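Putative alpha-L-fucosidase (Bacteroides thetaiotaomicron, PDB 3EYP) probably hydrolyses alpha-L-fucosidic bonds as a member of glycoside hydrolase family 29, joining a TIM-barrel catalytic domain to an F5/8 type C domain. Local coordinates at residues K353-A366 with L437-H449. Numbering follows the deposited sequence.
Sequences KNTYFAGKDGEVKA and LRIQDGKACPAIH
Thr355 offers its backbone oxygen to the imidazole of His449, whose ND1 donates from above the carbonyl plane (ND1 to O 2.8 Å), while CE1 of the same ring lies against Lys353 O. Next in the chain, the Tyr356 ring turns an edge to the His449 face in an offset edge-to-face pair, planes at 81°; chi1 of 51° sets the ring between backbone N and carbonyl carbon, and CD1 meets Ala447 CB. Were His449 an alanine, Thr355 O would probably lose this donor and the tyrosine edge its aromatic face. Phe357 and Ile448 form an antiparallel hydrogen-bonded pair, the bond from Ile448 N lying in the plane of the Phe357 carbonyl. With CG anti to N (chi1 169°), the phenylalanine ring brings CE2 to 4.1 Å from Pro446 CG. Gly359 N bonds Pro446 O, and glycine suits this place, as there is little room beside Pro446 CD for a CB. Two antiparallel sheets, the halves of the F5/8 type C beta-sandwich, are thus bridged: strand 357-358 edges one, while Ala366 enters the other. Between them a type II turn, Lys360 to Glu363, wraps Cys445, with Gly362 supplying the positive phi; one water joins Gly362 N and Cys445 N. Val364, branched at CB, lays its CG1 methyl against Gly442 O (3.5 Å). Small Ala366 exchanges two backbone bonds with Ile439, Ile439 N reaching Ala366 O at 2.6 Å, and the alanine CB packs beside Ile439 CB.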
loop_
_atom_site.group_PDB
_atom_site.type_symbol
_atom_site.label_atom_id
_atom_site.label_comp_id
_atom_site.label_asym_id
_atom_site.label_seq_id
_atom_site.Cartn_x
_atom_site.Cartn_y
_atom_site.Cartn_z
ATOM N N LYS A 353 6.045 15.585 -13.217
ATOM C CA LYS A 353 5.263 14.349 -12.999
ATOM C C LYS A 353 5.244 13.499 -14.276
ATOM O O LYS A 353 5.540 12.284 -14.263
ATOM C CB LYS A 353 3.837 14.677 -12.510
ATOM C CG LYS A 353 2.896 13.511 -12.506
ATOM C CD LYS A 353 1.435 13.932 -12.813
ATOM C CE LYS A 353 0.963 15.103 -11.967
ATOM N NZ LYS A 353 -0.541 15.215 -12.018
ATOM N N ASN A 354 4.977 14.173 -15.383
ATOM C CA ASN A 354 4.607 13.502 -16.648
ATOM C C ASN A 354 5.722 13.199 -17.654
ATOM O O ASN A 354 5.530 12.429 -18.584
ATOM C CB ASN A 354 3.549 14.321 -17.356
ATOM C CG ASN A 354 2.254 14.415 -16.555
ATOM O OD1 ASN A 354 1.652 15.508 -16.459
ATOM N ND2 ASN A 354 1.824 13.284 -15.956
ATOM N N THR A 355 6.875 13.820 -17.486
ATOM C CA THR A 355 7.989 13.592 -18.427
ATOM C C THR A 355 8.810 12.363 -18.049
ATOM O O THR A 355 8.819 11.908 -16.909
ATOM C CB THR A 355 8.917 14.773 -18.476
ATOM O OG1 THR A 355 9.409 15.018 -17.164
ATOM C CG2 THR A 355 8.152 16.010 -18.961
ATOM N N TYR A 356 9.482 11.839 -19.058
ATOM C CA TYR A 356 10.400 10.719 -18.871
ATOM C C TYR A 356 11.446 10.590 -19.940
ATOM O O TYR A 356 11.248 11.020 -21.064
ATOM C CB TYR A 356 9.585 9.431 -18.792
ATOM C CG TYR A 356 8.607 9.207 -19.897
ATOM C CD1 TYR A 356 8.929 8.374 -20.953
ATOM C CD2 TYR A 356 7.352 9.780 -19.881
ATOM C CE1 TYR A 356 8.053 8.107 -21.939
ATOM C CE2 TYR A 356 6.446 9.512 -20.899
ATOM C CZ TYR A 356 6.837 8.683 -21.931
ATOM O OH TYR A 356 6.016 8.383 -22.966
ATOM N N PHE A 357 12.571 9.996 -19.540
ATOM C CA PHE A 357 13.541 9.405 -20.466
ATOM C C PHE A 357 12.978 8.170 -21.175
ATOM O O PHE A 357 12.317 7.333 -20.562
ATOM C CB PHE A 357 14.827 9.016 -19.741
ATOM C CG PHE A 357 15.745 8.166 -20.571
ATOM C CD1 PHE A 357 16.286 8.664 -21.761
ATOM C CD2 PHE A 357 16.009 6.845 -20.211
ATOM C CE1 PHE A 357 17.094 7.873 -22.527
ATOM C CE2 PHE A 357 16.786 6.058 -20.968
ATOM C CZ PHE A 357 17.345 6.556 -22.136
ATOM N N ALA A 358 13.271 8.040 -22.469
ATOM C CA ALA A 358 12.960 6.784 -23.176
ATOM C C ALA A 358 13.988 6.485 -24.224
ATOM O O ALA A 358 14.642 7.397 -24.762
ATOM C CB ALA A 358 11.564 6.798 -23.828
ATOM N N GLY A 359 14.065 5.202 -24.491
ATOM C CA GLY A 359 14.861 4.599 -25.534
ATOM C C GLY A 359 14.098 4.385 -26.815
ATOM O O GLY A 359 12.928 4.721 -26.961
ATOM N N LYS A 360 14.860 3.954 -27.807
ATOM C CA LYS A 360 14.332 3.722 -29.141
ATOM C C LYS A 360 13.628 2.366 -29.198
ATOM O O LYS A 360 14.026 1.422 -28.517
ATOM C CB LYS A 360 15.483 3.775 -30.181
ATOM C CG LYS A 360 16.148 5.125 -30.268
ATOM C CD LYS A 360 17.326 5.107 -31.250
ATOM C CE LYS A 360 18.075 6.411 -31.196
ATOM N NZ LYS A 360 19.367 6.296 -31.885
ATOM N N ASP A 361 12.602 2.286 -30.040
ATOM C CA ASP A 361 11.840 1.050 -30.228
ATOM C C ASP A 361 12.794 -0.102 -30.471
ATOM O O ASP A 361 13.654 -0.087 -31.393
ATOM C CB ASP A 361 10.857 1.134 -31.406
ATOM C CG ASP A 361 9.680 2.064 -31.167
ATOM O OD1 ASP A 361 9.365 2.401 -30.009
ATOM O OD2 ASP A 361 9.030 2.459 -32.180
ATOM N N GLY A 362 12.630 -1.112 -29.630
ATOM C CA GLY A 362 13.310 -2.408 -29.778
ATOM C C GLY A 362 14.668 -2.483 -29.146
ATOM O O GLY A 362 15.325 -3.506 -29.156
ATOM N N GLU A 363 15.134 -1.346 -28.675
ATOM C CA GLU A 363 16.386 -1.335 -27.974
ATOM C C GLU A 363 16.131 -1.186 -26.458
ATOM O O GLU A 363 15.732 -0.132 -25.990
ATOM C CB GLU A 363 17.221 -0.170 -28.457
ATOM C CG GLU A 363 18.478 -0.103 -27.684
ATOM C CD GLU A 363 19.310 -1.320 -27.912
ATOM O OE1 GLU A 363 19.488 -2.111 -26.938
ATOM O OE2 GLU A 363 19.734 -1.496 -29.098
ATOM N N VAL A 364 16.416 -2.265 -25.733
ATOM C CA VAL A 364 16.050 -2.423 -24.323
ATOM C C VAL A 364 17.142 -1.970 -23.379
ATOM O O VAL A 364 16.899 -1.769 -22.188
ATOM C CB VAL A 364 15.645 -3.914 -23.998
ATOM C CG1 VAL A 364 14.509 -4.390 -24.894
ATOM C CG2 VAL A 364 16.838 -4.859 -24.062
ATOM N N LYS A 365 18.332 -1.788 -23.941
ATOM C CA LYS A 365 19.521 -1.342 -23.170
ATOM C C LYS A 365 19.795 0.150 -23.321
ATOM O O LYS A 365 19.544 0.753 -24.379
ATOM C CB LYS A 365 20.800 -2.132 -23.537
ATOM C CG LYS A 365 20.741 -3.642 -23.340
ATOM C CD LYS A 365 22.076 -4.297 -23.614
ATOM C CE LYS A 365 22.278 -5.604 -22.770
ATOM N NZ LYS A 365 22.935 -5.543 -21.317
ATOM N N ALA A 366 20.259 0.728 -22.210
ATOM C CA ALA A 366 20.809 2.098 -22.160
ATOM C C ALA A 366 21.775 2.332 -21.029
ATOM O O ALA A 366 21.666 1.770 -19.924
ATOM C CB ALA A 366 19.721 3.133 -22.124
ATOM N N LEU A 437 24.007 4.999 -14.674
ATOM C CA LEU A 437 22.805 4.143 -14.668
ATOM C C LEU A 437 22.834 3.253 -15.896
ATOM O O LEU A 437 22.779 3.733 -17.037
ATOM C CB LEU A 437 21.543 4.986 -14.660
ATOM C CG LEU A 437 20.229 4.224 -14.809
ATOM C CD1 LEU A 437 20.045 3.171 -13.647
ATOM C CD2 LEU A 437 19.075 5.228 -14.894
ATOM N N ARG A 438 22.973 1.943 -15.639
ATOM C CA ARG A 438 22.944 0.915 -16.673
ATOM C C ARG A 438 21.586 0.207 -16.715
ATOM O O ARG A 438 21.218 -0.514 -15.781
ATOM C CB ARG A 438 24.033 -0.143 -16.432
ATOM C CG ARG A 438 25.474 0.395 -16.128
ATOM C CD ARG A 438 26.531 -0.654 -16.537
ATOM N NE ARG A 438 26.672 -0.620 -17.997
ATOM C CZ ARG A 438 27.495 -1.393 -18.720
ATOM N NH1 ARG A 438 27.550 -1.239 -20.047
ATOM N NH2 ARG A 438 28.227 -2.329 -18.144
ATOM N N ILE A 439 20.863 0.433 -17.810
ATOM C CA ILE A 439 19.669 -0.344 -18.182
ATOM C C ILE A 439 20.190 -1.488 -18.989
ATOM O O ILE A 439 20.671 -1.307 -20.121
ATOM C CB ILE A 439 18.622 0.481 -19.012
ATOM C CG1 ILE A 439 18.167 1.695 -18.244
ATOM C CG2 ILE A 439 17.361 -0.390 -19.427
ATOM C CD1 ILE A 439 17.908 1.429 -16.815
ATOM N N GLN A 440 20.177 -2.667 -18.374
ATOM C CA GLN A 440 20.882 -3.848 -18.899
ATOM C C GLN A 440 20.060 -4.829 -19.681
ATOM O O GLN A 440 20.558 -5.519 -20.536
ATOM C CB GLN A 440 21.595 -4.564 -17.754
ATOM C CG GLN A 440 22.713 -3.720 -17.270
ATOM C CD GLN A 440 23.224 -4.094 -15.915
ATOM O OE1 GLN A 440 22.492 -4.073 -14.918
ATOM N NE2 GLN A 440 24.518 -4.370 -15.855
ATOM N N ASP A 441 18.782 -4.869 -19.407
ATOM C CA ASP A 441 17.863 -5.804 -20.080
ATOM C C ASP A 441 16.436 -5.396 -19.815
ATOM O O ASP A 441 16.135 -4.664 -18.841
ATOM C CB ASP A 441 18.081 -7.233 -19.584
ATOM C CG ASP A 441 17.636 -8.283 -20.582
ATOM O OD1 ASP A 441 17.251 -7.980 -21.731
ATOM O OD2 ASP A 441 17.643 -9.458 -20.205
ATOM N N GLY A 442 15.575 -5.874 -20.709
ATOM C CA GLY A 442 14.143 -5.576 -20.670
ATOM C C GLY A 442 13.337 -6.257 -21.722
ATOM O O GLY A 442 13.879 -6.898 -22.586
ATOM N N LYS A 443 12.032 -6.119 -21.595
ATOM C CA LYS A 443 11.066 -6.598 -22.565
ATOM C C LYS A 443 10.777 -5.519 -23.617
ATOM O O LYS A 443 10.237 -5.804 -24.697
ATOM C CB LYS A 443 9.752 -6.937 -21.895
ATOM C CG LYS A 443 9.856 -8.070 -20.931
ATOM C CD LYS A 443 8.572 -8.188 -20.133
ATOM C CE LYS A 443 7.426 -8.699 -20.990
ATOM N NZ LYS A 443 6.109 -8.440 -20.384
ATOM N N ALA A 444 11.139 -4.288 -23.270
ATOM C CA ALA A 444 11.005 -3.162 -24.198
ATOM C C ALA A 444 11.943 -2.004 -23.868
ATOM O O ALA A 444 12.598 -1.971 -22.845
ATOM C CB ALA A 444 9.551 -2.670 -24.299
ATOM N N CYS A 445 12.006 -1.059 -24.785
ATOM C CA CYS A 445 12.900 0.087 -24.603
ATOM C C CYS A 445 12.502 0.749 -23.287
ATOM O O CYS A 445 11.346 0.760 -22.957
ATOM C CB CYS A 445 12.833 1.088 -25.739
ATOM S SG CYS A 445 11.261 1.803 -26.027
ATOM N N PRO A 446 13.453 1.300 -22.556
ATOM C CA PRO A 446 13.160 1.940 -21.248
ATOM C C PRO A 446 12.262 3.154 -21.323
ATOM O O PRO A 446 12.258 3.903 -22.296
ATOM C CB PRO A 446 14.527 2.372 -20.742
ATOM C CG PRO A 446 15.461 2.264 -21.894
ATOM C CD PRO A 446 14.881 1.340 -22.898
ATOM N N ALA A 447 11.505 3.324 -20.257
ATOM C CA ALA A 447 10.659 4.509 -20.042
ATOM C C ALA A 447 10.679 4.856 -18.567
ATOM O O ALA A 447 10.028 4.172 -17.772
ATOM C CB ALA A 447 9.239 4.223 -20.497
ATOM N N ILE A 448 11.517 5.835 -18.216
ATOM C CA ILE A 448 11.840 6.155 -16.818
ATOM C C ILE A 448 11.545 7.618 -16.443
ATOM O O ILE A 448 12.097 8.591 -17.027
ATOM C CB ILE A 448 13.310 5.795 -16.518
ATOM C CG1 ILE A 448 13.518 4.281 -16.770
ATOM C CG2 ILE A 448 13.696 6.192 -15.045
ATOM C CD1 ILE A 448 14.931 3.873 -17.130
ATOM N N HIS A 449 10.706 7.755 -15.429
ATOM C CA HIS A 449 10.224 9.062 -14.996
ATOM C C HIS A 449 11.302 9.783 -14.216
ATOM O O HIS A 449 11.547 10.968 -14.394
ATOM C CB HIS A 449 8.977 8.952 -14.077
ATOM C CG HIS A 449 7.677 8.971 -14.800
ATOM N ND1 HIS A 449 7.292 10.032 -15.600
ATOM C CD2 HIS A 449 6.622 8.118 -14.771
ATOM C CE1 HIS A 449 6.089 9.789 -16.098
ATOM N NE2 HIS A 449 5.651 8.647 -15.593
HETATM O O HOH W 1 10.666 -1.413 -27.365
HETATM O O HOH W 2 14.376 -1.677 -20.625
#